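Local coordinates for beta-d-glucoside glucohydrolase (Hypocrea jecorina, PDB 3ZZ1), which probably hydrolyses terminal, non-reducing beta-D-glucosyl residues with release of beta-D-glucose, a step in cellulose breakdown, at residues I358-H361 against A362-S365; P366-D370 against K371-D375; Y678-T681 against A682-K685; N175-D178 against R179-H182. All blocks are in the same frame, centred on the assembly; numbering follows the deposited sequence.

Contact 1. Residues I358-H361 against A362-S365; sequences IGNH and ARNS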
# COMPACT_ATOMS: atom_id res chain seq x y z
N ILE A 358 25.24 -4.18 -5.47
CA ILE A 358 25.12 -3.76 -4.08
C ILE A 358 25.70 -2.35 -3.90
O ILE A 358 26.83 -2.08 -4.32
CB ILE A 358 25.84 -4.75 -3.12
CG1 ILE A 358 25.17 -6.13 -3.12
CG2 ILE A 358 25.94 -4.18 -1.70
CD1 ILE A 358 23.77 -6.18 -2.53
N GLY A 359 24.92 -1.46 -3.29
CA GLY A 359 25.37 -0.12 -2.96
C GLY A 359 25.03 0.23 -1.52
O GLY A 359 24.74 -0.66 -0.72
N ASN A 360 25.06 1.52 -1.19
CA ASN A 360 24.81 1.99 0.17
C ASN A 360 23.36 1.77 0.63
O ASN A 360 23.09 1.68 1.82
CB ASN A 360 25.19 3.46 0.32
CG ASN A 360 26.70 3.67 0.39
OD1 ASN A 360 27.45 2.81 0.85
ND2 ASN A 360 27.15 4.84 -0.05
N HIS A 361 22.45 1.66 -0.33
CA HIS A 361 21.05 1.36 -0.05
C HIS A 361 20.88 -0.06 0.51
O HIS A 361 20.25 -0.25 1.55
CB HIS A 361 20.20 1.54 -1.31
CG HIS A 361 18.75 1.25 -1.11
ND1 HIS A 361 18.18 0.04 -1.41
CD2 HIS A 361 17.75 2.02 -0.60
CE1 HIS A 361 16.89 0.07 -1.11
NE2 HIS A 361 16.61 1.26 -0.62
N ALA A 362 21.46 -1.03 -0.19
CA ALA A 362 21.39 -2.44 0.21
C ALA A 362 22.18 -2.73 1.49
O ALA A 362 21.82 -3.64 2.25
CB ALA A 362 21.88 -3.32 -0.92
N ARG A 363 23.23 -1.95 1.74
CA ARG A 363 24.19 -2.20 2.83
C ARG A 363 23.80 -1.69 4.23
O ARG A 363 24.48 -2.00 5.21
CB ARG A 363 25.58 -1.66 2.46
CG ARG A 363 26.32 -2.50 1.42
CD ARG A 363 27.78 -2.07 1.24
NE ARG A 363 27.92 -0.78 0.56
CZ ARG A 363 28.45 -0.61 -0.65
NH1 ARG A 363 28.92 -1.64 -1.34
NH2 ARG A 363 28.51 0.61 -1.17
N ASN A 364 22.70 -0.94 4.33
CA ASN A 364 22.34 -0.24 5.58
C ASN A 364 23.45 0.75 6.00
O ASN A 364 23.92 0.74 7.15
CB ASN A 364 22.03 -1.22 6.73
CG ASN A 364 21.03 -2.30 6.34
OD1 ASN A 364 20.11 -2.06 5.54
ND2 ASN A 364 21.19 -3.49 6.90
N SER A 365 23.88 1.57 5.04
CA SER A 365 25.02 2.46 5.22
C SER A 365 24.68 3.69 6.07
O SER A 365 23.54 4.15 6.06
CB SER A 365 25.55 2.90 3.85
OG SER A 365 26.47 3.97 3.95
O HOH W 1 22.13 -0.75 -2.91

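Contact 2. Residues P366-D370 against K371-D375; sequences PSCND and KGCDD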
# COMPACT_ATOMS: atom_id res chain seq x y z
N PRO A 366 25.67 4.21 6.82
CA PRO A 366 25.54 5.50 7.53
C PRO A 366 25.17 6.66 6.59
O PRO A 366 24.66 7.68 7.05
CB PRO A 366 26.94 5.73 8.10
CG PRO A 366 27.49 4.36 8.29
CD PRO A 366 26.93 3.52 7.17
N SER A 367 25.41 6.49 5.29
CA SER A 367 25.01 7.50 4.31
C SER A 367 23.57 7.30 3.85
O SER A 367 23.05 8.09 3.05
CB SER A 367 25.96 7.50 3.11
OG SER A 367 25.81 6.33 2.32
N CYS A 368 22.91 6.26 4.36
CA CYS A 368 21.59 5.89 3.89
C CYS A 368 20.64 5.54 5.04
O CYS A 368 19.96 4.51 5.00
CB CYS A 368 21.71 4.72 2.90
SG CYS A 368 20.37 4.62 1.69
N ASN A 369 20.59 6.40 6.07
CA ASN A 369 19.62 6.24 7.16
C ASN A 369 18.19 6.40 6.64
O ASN A 369 17.92 7.23 5.77
CB ASN A 369 19.89 7.23 8.30
CG ASN A 369 21.11 6.85 9.14
OD1 ASN A 369 21.66 7.68 9.88
ND2 ASN A 369 21.55 5.60 9.04
N ASP A 370 17.28 5.59 7.19
CA ASP A 370 15.89 5.52 6.75
C ASP A 370 15.78 5.20 5.25
O ASP A 370 14.79 5.54 4.60
CB ASP A 370 15.13 6.80 7.11
CG ASP A 370 15.16 7.11 8.60
OD1 ASP A 370 15.51 6.22 9.41
OD2 ASP A 370 14.81 8.25 8.97
N LYS A 371 16.81 4.54 4.73
CA LYS A 371 16.97 4.25 3.31
C LYS A 371 16.89 5.50 2.43
O LYS A 371 16.40 5.45 1.30
CB LYS A 371 16.00 3.16 2.85
CG LYS A 371 16.25 1.79 3.49
CD LYS A 371 17.59 1.22 3.05
CE LYS A 371 17.93 -0.05 3.81
NZ LYS A 371 18.77 0.21 4.99
N GLY A 372 17.39 6.62 2.96
CA GLY A 372 17.40 7.90 2.24
C GLY A 372 18.50 8.00 1.20
O GLY A 372 19.35 8.90 1.26
N CYS A 373 18.50 7.07 0.25
CA CYS A 373 19.44 7.06 -0.87
C CYS A 373 19.01 6.06 -1.92
O CYS A 373 18.36 5.05 -1.62
CB CYS A 373 20.88 6.78 -0.41
SG CYS A 373 21.28 5.03 -0.09
N ASP A 374 19.36 6.36 -3.17
CA ASP A 374 19.18 5.44 -4.28
C ASP A 374 20.58 5.09 -4.80
O ASP A 374 20.98 5.50 -5.89
CB ASP A 374 18.31 6.07 -5.37
CG ASP A 374 17.99 5.10 -6.49
OD1 ASP A 374 18.14 3.87 -6.30
OD2 ASP A 374 17.57 5.56 -7.57
N ASP A 375 21.32 4.34 -3.99
CA ASP A 375 22.70 4.00 -4.33
C ASP A 375 22.84 2.50 -4.52
O ASP A 375 22.72 1.73 -3.56
CB ASP A 375 23.66 4.51 -3.26
CG ASP A 375 25.11 4.33 -3.65
OD1 ASP A 375 25.59 5.02 -4.58
OD2 ASP A 375 25.78 3.48 -3.02
O HOH W 2 20.20 2.17 6.24

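Contact 3. Residues Y678-T681 against A682-K685; sequences YWDT and ASQK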
# COMPACT_ATOMS: atom_id res chain seq x y z
N TYR A 678 -22.88 4.22 -4.46
CA TYR A 678 -22.20 5.50 -4.45
C TYR A 678 -22.58 6.19 -3.14
O TYR A 678 -23.60 5.86 -2.53
CB TYR A 678 -22.59 6.35 -5.66
CG TYR A 678 -24.04 6.79 -5.65
CD1 TYR A 678 -25.04 5.97 -6.18
CD2 TYR A 678 -24.42 8.00 -5.08
CE1 TYR A 678 -26.37 6.35 -6.15
CE2 TYR A 678 -25.75 8.39 -5.04
CZ TYR A 678 -26.72 7.56 -5.58
OH TYR A 678 -28.04 7.94 -5.55
N TRP A 679 -21.77 7.15 -2.70
CA TRP A 679 -22.06 7.89 -1.47
C TRP A 679 -22.95 9.09 -1.79
O TRP A 679 -22.55 9.97 -2.55
CB TRP A 679 -20.76 8.35 -0.81
CG TRP A 679 -20.96 9.20 0.42
CD1 TRP A 679 -20.87 10.57 0.50
CD2 TRP A 679 -21.27 8.75 1.74
NE1 TRP A 679 -21.11 10.99 1.78
CE2 TRP A 679 -21.36 9.89 2.57
CE3 TRP A 679 -21.49 7.48 2.31
CZ2 TRP A 679 -21.64 9.81 3.94
CZ3 TRP A 679 -21.78 7.40 3.68
CH2 TRP A 679 -21.85 8.56 4.47
N ASP A 680 -24.15 9.11 -1.21
CA ASP A 680 -25.05 10.26 -1.35
C ASP A 680 -24.79 11.23 -0.20
O ASP A 680 -25.03 10.89 0.96
CB ASP A 680 -26.52 9.82 -1.36
CG ASP A 680 -27.48 11.00 -1.46
OD1 ASP A 680 -27.62 11.56 -2.56
OD2 ASP A 680 -28.09 11.37 -0.43
N THR A 681 -24.29 12.42 -0.55
CA THR A 681 -23.91 13.42 0.45
C THR A 681 -25.09 13.93 1.29
O THR A 681 -24.98 13.99 2.52
CB THR A 681 -23.10 14.62 -0.17
OG1 THR A 681 -22.99 15.68 0.79
CG2 THR A 681 -23.76 15.17 -1.42
N ALA A 682 -26.20 14.27 0.64
CA ALA A 682 -27.37 14.81 1.35
C ALA A 682 -27.88 13.92 2.47
O ALA A 682 -28.15 14.40 3.57
CB ALA A 682 -28.49 15.15 0.36
N SER A 683 -27.99 12.62 2.21
CA SER A 683 -28.49 11.67 3.21
C SER A 683 -27.37 10.97 4.00
O SER A 683 -27.65 10.24 4.96
CB SER A 683 -29.41 10.63 2.57
OG SER A 683 -28.73 9.88 1.57
N GLN A 684 -26.11 11.22 3.62
CA GLN A 684 -24.94 10.58 4.24
C GLN A 684 -25.10 9.05 4.29
O GLN A 684 -24.98 8.42 5.35
CB GLN A 684 -24.64 11.17 5.63
CG GLN A 684 -24.30 12.66 5.64
CD GLN A 684 -22.83 12.95 5.40
OE1 GLN A 684 -22.00 12.82 6.31
NE2 GLN A 684 -22.50 13.37 4.18
N LYS A 685 -25.40 8.48 3.13
CA LYS A 685 -25.68 7.06 3.02
C LYS A 685 -25.13 6.50 1.72
O LYS A 685 -25.05 7.21 0.71
CB LYS A 685 -27.19 6.80 3.08
CG LYS A 685 -27.79 6.93 4.47
CD LYS A 685 -29.30 7.04 4.43
CE LYS A 685 -29.86 7.50 5.77
NZ LYS A 685 -29.45 6.59 6.87
O HOH W 3 -26.63 14.07 -2.34

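Contact 4. Residues N175-D178 against R179-H182; sequences NPDD and RTLH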
# COMPACT_ATOMS: atom_id res chain seq x y z
N ASN A 175 -9.02 19.72 0.58
CA ASN A 175 -10.42 20.14 0.65
C ASN A 175 -11.33 19.53 -0.43
O ASN A 175 -11.97 20.27 -1.19
CB ASN A 175 -10.55 21.68 0.59
CG ASN A 175 -9.61 22.39 1.55
OD1 ASN A 175 -9.29 21.90 2.63
ND2 ASN A 175 -9.16 23.58 1.15
N PRO A 176 -11.43 18.18 -0.50
CA PRO A 176 -12.35 17.63 -1.49
C PRO A 176 -13.81 17.79 -1.08
O PRO A 176 -14.09 18.05 0.10
CB PRO A 176 -11.99 16.14 -1.50
CG PRO A 176 -11.52 15.88 -0.12
CD PRO A 176 -10.78 17.12 0.29
N ASP A 177 -14.72 17.64 -2.04
CA ASP A 177 -16.15 17.54 -1.74
C ASP A 177 -16.43 16.28 -0.90
O ASP A 177 -15.59 15.37 -0.82
CB ASP A 177 -16.98 17.52 -3.03
CG ASP A 177 -16.67 16.31 -3.91
OD1 ASP A 177 -15.69 16.36 -4.67
OD2 ASP A 177 -17.39 15.30 -3.82
N ASP A 178 -17.61 16.24 -0.30
CA ASP A 178 -17.99 15.15 0.60
C ASP A 178 -17.98 13.77 -0.07
O ASP A 178 -17.44 12.82 0.48
CB ASP A 178 -19.35 15.42 1.23
CG ASP A 178 -19.76 14.35 2.22
OD1 ASP A 178 -19.22 14.32 3.34
OD2 ASP A 178 -20.63 13.52 1.86
N ARG A 179 -18.57 13.68 -1.27
CA ARG A 179 -18.63 12.40 -1.97
C ARG A 179 -17.24 11.85 -2.27
O ARG A 179 -17.00 10.65 -2.08
CB ARG A 179 -19.48 12.47 -3.25
CG ARG A 179 -19.71 11.10 -3.88
CD ARG A 179 -20.57 11.17 -5.13
NE ARG A 179 -20.50 9.92 -5.88
CZ ARG A 179 -20.73 9.79 -7.18
NH1 ARG A 179 -21.07 10.84 -7.91
NH2 ARG A 179 -20.62 8.60 -7.75
N THR A 180 -16.33 12.72 -2.70
CA THR A 180 -14.95 12.34 -2.98
C THR A 180 -14.25 11.83 -1.71
O THR A 180 -13.57 10.80 -1.75
CB THR A 180 -14.14 13.52 -3.58
OG1 THR A 180 -14.75 13.94 -4.80
CG2 THR A 180 -12.70 13.10 -3.87
N LEU A 181 -14.44 12.55 -0.61
CA LEU A 181 -13.86 12.15 0.67
C LEU A 181 -14.27 10.73 1.04
O LEU A 181 -13.42 9.92 1.42
CB LEU A 181 -14.25 13.14 1.78
CG LEU A 181 -13.86 12.77 3.23
CD1 LEU A 181 -12.34 12.69 3.39
CD2 LEU A 181 -14.44 13.75 4.23
N HIS A 182 -15.56 10.42 0.89
CA HIS A 182 -16.13 9.15 1.32
C HIS A 182 -15.90 8.01 0.33
O HIS A 182 -15.51 6.91 0.72
CB HIS A 182 -17.63 9.29 1.54
CG HIS A 182 -18.00 9.98 2.81
ND1 HIS A 182 -18.18 9.29 4.00
CD2 HIS A 182 -18.22 11.28 3.09
CE1 HIS A 182 -18.49 10.15 4.95
NE2 HIS A 182 -18.53 11.36 4.43

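Contact 1. Residues I358-H361 against A362-S365
The side-chain oxygen of N360 receives R363 in a nearly straight bond, with R363 NH2 3.2 Å from N360 OD1. N360 OD1 lies in the guanidinium plane, whereas the donor sits above the amide plane, the two planes being 70° apart. The arginine gets there by bending: chi3 of -72° folds the chain back so that one guanidinium face lies over the bare backbone of G359, at its carbonyl carbon. Its aliphatic part is used as well, since R363 CG rests 3.6 Å from I358 CG2, and the other branch of the isoleucine places I358 CD1 3.8 Å from A362 CB. The backbone closes underneath: R363 N donates to G359 O at 3.2 Å, and S365 N makes a weak bond to N360 O. A water accepts from both G359 N and A362 N, satisfying two amides inside the bend. N364 then takes left-handed backbone angles, which asparagine tolerates well, and these end the helix-like turn. This is an alpha turn, a single turn closed by an i to i+4 bond, in the loop between strand 348-352 and helix 395-404 of the family 3 C-terminal domain.

Contact 2. Residues P366-D370 against K371-D375
The sulfur of C368 is bonded to that of C373, with C368 SG 2.0 Å from C373 SG. The two cysteines arrive with different first torsions. In C368 the sulfur points away from its own amide nitrogen (chi1 -153°), whereas in C373 it stands between the nitrogen and the carbonyl carbon (chi1 79°). A C-S-S-C torsion of -100° completes the bridge and sets the two beta carbons apart, C368 CB lying 4.0 Å from C373 CB. The disulfide closes a small ring of backbone, and the four residues between the cysteines have to turn sharply. D370 and K371, both with left-handed angles, are the central residues of a beta turn from N369 to G372, close to type I' or III', which G372 N closes by donating to N369 O at 2.9 Å from above the carbonyl plane. A weaker bond runs from K371 N to C368 O. G372 is the centre of an inverse gamma turn, and the absence of a side chain suits it, because a beta carbon there would press on N369 O. Bends at chi2 and chi4 curl the buried K371 back over the turn, where one water links K371 NZ to C368 O, 2.7 Å from each; NZ also donates to N364 OD1. The carboxylate of D370 reaches away to a salt bridge with R67 and a hydrogen bond to Y443 OH. This disulfide-closed loop lies in the long connection between strand 348-352 and helix 395-404, tied through D374 to T436 on the neighbouring strand 430-437.

Contact 3. Residues Y678-T681 against A682-K685
D680 is in touch with the turn and the returning strand through CB and OD2, and with a water through OD1. Its CB lies 3.6 Å from K685 O, and the chain leaves with CG opposite the backbone nitrogen (chi1 178°), which carries the carboxylate over the turn. D680 OD2 is gripped twice on its anti side, by S683 OG at 2.6 Å and by S683 N at 2.9 Å. The water that donates to D680 OD1 in turn accepts from A682 N. A short acid and a small hydroxyl residue are well matched to this tight spacing. Across the turn T681 O also takes two donors: Q684 N from above the carbonyl plane, and Q684 NE2 on a lone pair at 3.0 Å. Bending at chi2 brings the amide of Q684 back to that oxygen, while Q684 OE1 bonds Y217 OH. Beneath lies the indole of W679, one face against the Q684-K685 peptide, with W679 CH2 3.3 Å from Q684 O. W679 NE1 donates to D178 OD2, and H182 stacks on the ring. A leucine in place of W679 would probably leave that peptide without its flat support and D178 without the indole N-H. D680 and K685 pair through D680 N to K685 O at 2.8 Å and a longer return bond. With left-handed Q684 also facing D680, this fits a G1 beta bulge at the hairpin between strands 678-680 and 685-688 of the fibronectin type III-like domain.

Contact 4. Residues N175-D178 against R179-H182
With CG of D177 lodged between its own nitrogen and carbonyl carbon (chi1 62°), and OG1 of T180 swung beside its amide nitrogen (chi1 -59°), acid and hydroxyl meet one turn apart. T180 OG1 donates to D177 OD1 at 2.6 Å on the syn side, and T180 N to D177 OD2 at 3.0 Å. D177 is therefore the N-cap, its carboxylate accepting an amide that has no earlier turn to bond to. The helix proper starts with L181 N to D177 O at 3.1 Å. Just before the cap, the ring of P176 lays apolar carbon against T180 and L181, P176 CB being 3.9 Å from T180 CG2. D178 leans along the H182 ring, with D178 OD1 3.2 Å from H182 CD2 and the two planes oblique, while H182 NE2 hydrogen-bonds Y217 OH. The negative charge of D178 in the first turn would be favoured by the helix dipole. An alanine in place of D178 would probably strip the indole N-H of W679 of its acceptor and remove the carboxylate lying against H182 CD2. R179 pairs with E183 on the next turn. Helix 178-194 begins just after strand 173-174, its first turn packed on helix 216-226 through L181 and H182 and set against the hairpin of strands 678-680 and 685-688.

Overall arrangement
Along the chain the order is contact 4, contact 1, contact 2, contact 3, but in space they form two pairs. Contacts 1 and 2 follow each other in one loop of the family 3 C-terminal domain, their centres 7 Å apart. Contacts 3 and 4 come from distant parts of the sequence, the fibronectin type III-like hairpin and the start of helix 178-194 in the TIM-barrel-clan N-terminal domain, yet their centres lie 11 Å apart and they touch. The pairs are well separated: contacts 1 and 3 have centres 50 Å apart, on opposite sides of the chain's centre. One pair thus shapes a disulfide-braced loop, while the other joins two domains.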